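Local coordinates for putative enoyl-CoA hydratase/isomerase (Mycobacterium abscessus, PDB 4MI2), which probably isomerises the ring epoxide of phenylacetyl-CoA to its oxepin form in phenylacetate degradation, as a member of the enoyl-CoA hydratase/isomerase (crotonase) family, at residues I103-V107 and F214-K218; L159-R164 and T182-V186. One frame throughout, in Å; residues are numbered along the deposited sequence. Where two conformers were deposited one is given.

Interaction 1: I103-V107 and F214-K218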
loop_
_atom_site.group_PDB
_atom_site.type_symbol
_atom_site.label_atom_id
_atom_site.label_comp_id
_atom_site.label_asym_id
_atom_site.label_seq_id
_atom_site.Cartn_x
_atom_site.Cartn_y
_atom_site.Cartn_z
ATOM N N ILE B 103 6.872 9.697 -19.711
ATOM C CA ILE B 103 5.820 10.643 -20.093
ATOM C C ILE B 103 5.416 11.464 -18.868
ATOM O O ILE B 103 4.968 10.915 -17.865
ATOM C CB ILE B 103 4.592 9.929 -20.709
ATOM C CG1 ILE B 103 5.016 9.125 -21.939
ATOM C CG2 ILE B 103 3.509 10.940 -21.093
ATOM C CD1 ILE B 103 3.879 8.422 -22.661
ATOM N N LYS B 104 5.579 12.781 -18.946
ATOM C CA LYS B 104 5.310 13.640 -17.789
ATOM C C LYS B 104 3.826 13.966 -17.608
ATOM O O LYS B 104 3.382 14.226 -16.491
ATOM C CB LYS B 104 6.108 14.936 -17.899
ATOM C CG LYS B 104 7.616 14.741 -17.949
ATOM C CD LYS B 104 8.327 16.091 -18.061
ATOM C CE LYS B 104 9.515 16.052 -19.022
ATOM N NZ LYS B 104 10.707 15.416 -18.395
ATOM N N VAL B 105 3.069 13.955 -18.703
ATOM C CA VAL B 105 1.659 14.347 -18.681
ATOM C C VAL B 105 0.795 13.133 -18.339
ATOM O O VAL B 105 1.313 12.016 -18.247
ATOM C CB VAL B 105 1.237 15.023 -20.013
ATOM C CG1 VAL B 105 2.262 16.090 -20.390
ATOM C CG2 VAL B 105 1.080 14.018 -21.143
ATOM N N PRO B 106 -0.514 13.348 -18.106
ATOM C CA PRO B 106 -1.366 12.234 -17.716
ATOM C C PRO B 106 -1.557 11.198 -18.819
ATOM O O PRO B 106 -1.698 11.557 -19.974
ATOM C CB PRO B 106 -2.695 12.914 -17.372
ATOM C CG PRO B 106 -2.321 14.316 -17.001
ATOM C CD PRO B 106 -1.202 14.642 -17.943
ATOM N N VAL B 107 -1.555 9.920 -18.444
ATOM C CA VAL B 107 -1.712 8.812 -19.394
ATOM C C VAL B 107 -2.934 8.019 -18.987
ATOM O O VAL B 107 -3.030 7.585 -17.844
ATOM C CB VAL B 107 -0.491 7.869 -19.385
ATOM C CG1 VAL B 107 -0.689 6.712 -20.360
ATOM C CG2 VAL B 107 0.774 8.634 -19.720
ATOM N N PHE B 214 -0.384 19.267 -13.537
ATOM C CA PHE B 214 -0.541 17.818 -13.616
ATOM C C PHE B 214 0.811 17.109 -13.631
ATOM O O PHE B 214 1.007 16.104 -12.936
ATOM C CB PHE B 214 -1.364 17.419 -14.853
ATOM C CG PHE B 214 -2.832 17.761 -14.761
ATOM C CD1 PHE B 214 -3.581 17.924 -15.920
ATOM C CD2 PHE B 214 -3.483 17.886 -13.526
ATOM C CE1 PHE B 214 -4.935 18.217 -15.865
ATOM C CE2 PHE B 214 -4.844 18.184 -13.467
ATOM C CZ PHE B 214 -5.568 18.354 -14.640
ATOM N N SER B 215 1.731 17.641 -14.426
ATOM C CA SER B 215 3.071 17.081 -14.514
ATOM C C SER B 215 3.808 17.152 -13.173
ATOM O O SER B 215 4.424 16.160 -12.751
ATOM C CB SER B 215 3.868 17.779 -15.621
ATOM O OG SER B 215 3.224 17.596 -16.871
ATOM N N GLU B 216 3.727 18.292 -12.495
ATOM C CA GLU B 216 4.350 18.457 -11.175
ATOM C C GLU B 216 3.776 17.481 -10.139
ATOM O O GLU B 216 4.524 16.815 -9.435
ATOM C CB GLU B 216 4.179 19.899 -10.668
ATOM C CG GLU B 216 4.974 20.933 -11.454
ATOM C CD GLU B 216 6.414 21.073 -11.001
ATOM O OE1 GLU B 216 6.861 20.310 -10.111
ATOM O OE2 GLU B 216 7.111 21.964 -11.528
ATOM N N VAL B 217 2.454 17.391 -10.045
ATOM C CA VAL B 217 1.856 16.540 -9.016
ATOM C C VAL B 217 2.176 15.043 -9.253
ATOM O O VAL B 217 2.460 14.294 -8.307
ATOM C CB VAL B 217 0.343 16.832 -8.840
ATOM C CG1 VAL B 217 -0.496 16.216 -9.948
ATOM C CG2 VAL B 217 -0.142 16.361 -7.477
ATOM N N LYS B 218 2.188 14.630 -10.516
ATOM C CA LYS B 218 2.530 13.247 -10.885
ATOM C C LYS B 218 3.964 12.894 -10.473
ATOM O O LYS B 218 4.226 11.796 -10.005
ATOM C CB LYS B 218 2.322 13.049 -12.389
ATOM C CG LYS B 218 2.806 11.737 -12.970
ATOM C CD LYS B 218 2.221 11.526 -14.356
ATOM C CE LYS B 218 2.945 10.435 -15.123
ATOM N NZ LYS B 218 2.378 10.193 -16.481
HETATM O O HOH W 1 5.327 14.203 -14.379
#
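Polar contacts dominate here, and they converge on one side chain. Lys-218, with all four chi angles in t, reaches out from helix 211-223 at full length, and its NZ donates to Ile-103 O at 3.0 Å and to Val-105 O at 2.8 Å. Two carbonyls of the loop thus turn inward onto one ammonium group, which also forms a salt bridge with Asp-127; that carboxylate in turn accepts a hydrogen bond from Val-107 N, so the buried charge is balanced. The carbonyl between them, Lys-104 O, faces the helix backbone instead: Ser-215 CA approaches it at 3.5 Å in a CA-H...O contact (148° at the hydrogen), and a water donates both to Lys-104 O (2.9 Å) and to Ser-215 O (2.7 Å). Ser-215 OG bonds back to Thr-211 O within its own helix.

Apolar packing is slighter. Pro-106 CG lies 3.9 Å from Phe-214 CB, and both residues also touch Leu-206 of helix 195-207 in the same chain and Leu-170 of the second subunit. The arrangement fastens a C-terminal helix of the crotonase fold to the turn leading from helix 87-102 into core strand 107-111, a helix-to-strand connection of its repeated beta-beta-alpha spiral.

Interaction 2: L159-R164 and T182-V186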
loop_
_atom_site.group_PDB
_atom_site.type_symbol
_atom_site.label_atom_id
_atom_site.label_comp_id
_atom_site.label_asym_id
_atom_site.label_seq_id
_atom_site.Cartn_x
_atom_site.Cartn_y
_atom_site.Cartn_z
ATOM N N LEU B 159 -0.546 -1.460 -6.933
ATOM C CA LEU B 159 -1.945 -1.139 -7.232
ATOM C C LEU B 159 -2.943 -1.901 -6.357
ATOM O O LEU B 159 -3.882 -1.307 -5.860
ATOM C CB LEU B 159 -2.285 -1.418 -8.699
ATOM C CG LEU B 159 -1.661 -0.556 -9.800
ATOM C CD1 LEU B 159 -2.403 -0.805 -11.107
ATOM C CD2 LEU B 159 -1.707 0.930 -9.474
ATOM N N ILE B 160 -2.756 -3.211 -6.185
ATOM C CA ILE B 160 -3.755 -4.026 -5.485
ATOM C C ILE B 160 -3.291 -4.606 -4.150
ATOM O O ILE B 160 -4.044 -5.326 -3.491
ATOM C CB ILE B 160 -4.309 -5.170 -6.384
ATOM C CG1 ILE B 160 -3.228 -6.198 -6.723
ATOM C CG2 ILE B 160 -4.924 -4.612 -7.660
ATOM C CD1 ILE B 160 -3.777 -7.410 -7.442
ATOM N N GLY B 161 -2.062 -4.302 -3.749
ATOM C CA GLY B 161 -1.525 -4.798 -2.486
ATOM C C GLY B 161 -0.804 -6.117 -2.653
ATOM O O GLY B 161 -0.982 -6.819 -3.656
ATOM N N ALA B 162 0.000 -6.460 -1.649
ATOM C CA ALA B 162 0.895 -7.611 -1.717
ATOM C C ALA B 162 0.158 -8.962 -1.687
ATOM O O ALA B 162 0.572 -9.909 -2.357
ATOM C CB ALA B 162 1.911 -7.543 -0.589
ATOM N N SER B 163 -0.924 -9.054 -0.917
ATOM C CA SER B 163 -1.682 -10.308 -0.836
ATOM C C SER B 163 -2.259 -10.713 -2.180
ATOM O O SER B 163 -2.011 -11.818 -2.672
ATOM C CB SER B 163 -2.818 -10.223 0.200
ATOM O OG SER B 163 -2.303 -10.448 1.499
ATOM N N ARG B 164 -3.039 -9.815 -2.765
ATOM C CA ARG B 164 -3.724 -10.127 -4.020
ATOM C C ARG B 164 -2.748 -10.318 -5.185
ATOM O O ARG B 164 -2.920 -11.223 -6.007
ATOM C CB ARG B 164 -4.780 -9.061 -4.322
ATOM C CG ARG B 164 -5.969 -9.220 -3.397
ATOM C CD ARG B 164 -6.800 -7.975 -3.191
ATOM N NE ARG B 164 -7.702 -8.199 -2.060
ATOM C CZ ARG B 164 -8.543 -7.301 -1.561
ATOM N NH1 ARG B 164 -8.637 -6.090 -2.091
ATOM N NH2 ARG B 164 -9.298 -7.624 -0.521
ATOM N N THR B 182 -13.198 -3.333 -7.637
ATOM C CA THR B 182 -13.175 -3.391 -6.176
ATOM C C THR B 182 -11.743 -3.373 -5.634
ATOM O O THR B 182 -11.466 -2.692 -4.649
ATOM C CB THR B 182 -13.908 -4.640 -5.646
ATOM O OG1 THR B 182 -15.212 -4.723 -6.237
ATOM C CG2 THR B 182 -14.046 -4.583 -4.131
ATOM N N TRP B 183 -10.839 -4.104 -6.288
ATOM C CA TRP B 183 -9.435 -4.201 -5.847
ATOM C C TRP B 183 -8.587 -2.945 -6.111
ATOM O O TRP B 183 -7.483 -2.812 -5.568
ATOM C CB TRP B 183 -8.756 -5.394 -6.513
ATOM C CG TRP B 183 -9.170 -6.722 -6.003
ATOM C CD1 TRP B 183 -10.212 -7.001 -5.151
ATOM C CD2 TRP B 183 -8.575 -7.979 -6.332
ATOM N NE1 TRP B 183 -10.281 -8.358 -4.918
ATOM C CE2 TRP B 183 -9.288 -8.980 -5.630
ATOM C CE3 TRP B 183 -7.495 -8.359 -7.134
ATOM C CZ2 TRP B 183 -8.964 -10.339 -5.723
ATOM C CZ3 TRP B 183 -7.173 -9.714 -7.227
ATOM C CH2 TRP B 183 -7.907 -10.683 -6.523
ATOM N N GLY B 184 -9.096 -2.045 -6.953
ATOM C CA GLY B 184 -8.392 -0.815 -7.329
ATOM C C GLY B 184 -7.412 -0.984 -8.483
ATOM O O GLY B 184 -6.539 -0.145 -8.682
ATOM N N LEU B 185 -7.553 -2.075 -9.233
ATOM C CA LEU B 185 -6.737 -2.319 -10.415
ATOM C C LEU B 185 -7.131 -1.382 -11.557
ATOM O O LEU B 185 -6.301 -1.056 -12.401
ATOM C CB LEU B 185 -6.875 -3.768 -10.876
ATOM C CG LEU B 185 -5.895 -4.203 -11.981
ATOM C CD1 LEU B 185 -4.475 -4.296 -11.438
ATOM C CD2 LEU B 185 -6.301 -5.531 -12.598
ATOM N N VAL B 186 -8.399 -0.982 -11.598
ATOM C CA VAL B 186 -8.878 -0.008 -12.579
ATOM C C VAL B 186 -9.734 1.037 -11.867
ATOM O O VAL B 186 -10.275 0.771 -10.791
ATOM C CB VAL B 186 -9.686 -0.676 -13.723
ATOM C CG1 VAL B 186 -8.818 -1.677 -14.471
ATOM C CG2 VAL B 186 -10.955 -1.349 -13.202
HETATM O O HOH W 2 -6.703 -4.600 -3.579
#
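Trp-183, with chi1 at -73° (m) and chi2 at 10°, supplies the largest buried area of this contact, 115 Å². Arg-164 is m at chi1 and close to t from chi2 to chi4, an extended form that lays its guanidinium flat over the indole: planes at 17°, centres 4.2 Å apart. Two terms make up the stack, both centred on the five-membered ring of Trp-183: a cation-pi contact from Arg-164 CZ (4.2 Å, 25° off the normal) and a CH-pi contact from Arg-164 CD (3.6 Å, 13° off). Arg-164 NH1 also donates to a water (2.9 Å) that itself donates to Ile-160 O and Trp-183 O, both at 2.8 Å.

Both segments turn at a glycine with positive phi. Helix 177-183 closes in a Schellman motif at Gly-184, whose phi is 85°, while Gly-161, phi 91°, ends helix 152-160 and serves as N-cap of helix 162-171. The contact thus packs the junction between helices 152-160 and 162-171 of the crotonase fold against the C-terminus of helix 177-183.

Ile-160 adopts p at chi1, so that CD1 meets Trp-183 CE3 and CG2 meets Leu-185 CD1, each at 3.8 Å. Leu-185, t then p, brings its CD1 also to 4.1 Å from Leu-159 CD1. Both leucines touch Leu-124, and Ser-163 OG hydrogen-bonds to Gly-184 O of the third subunit.

In the fold
Interactions 1 and 2 are separate: their centres lie 22 Å apart and their nearest atoms about 11 Å, with no touch. In sequence, interaction 2 falls wholly between the two segments of interaction 1, so the contact with the shorter separation, 18 residues between its closest ends, sits within a span whose ends, 107 residues apart, meet at interaction 1. Both reach the central sheet near neighbouring parallel strands, 107-111 for interaction 1 and 128-132, touched by Leu-159 and Val-186, for interaction 2. Both also meet the second subunit, and interaction 2 the third as well, which places them at trimer interfaces.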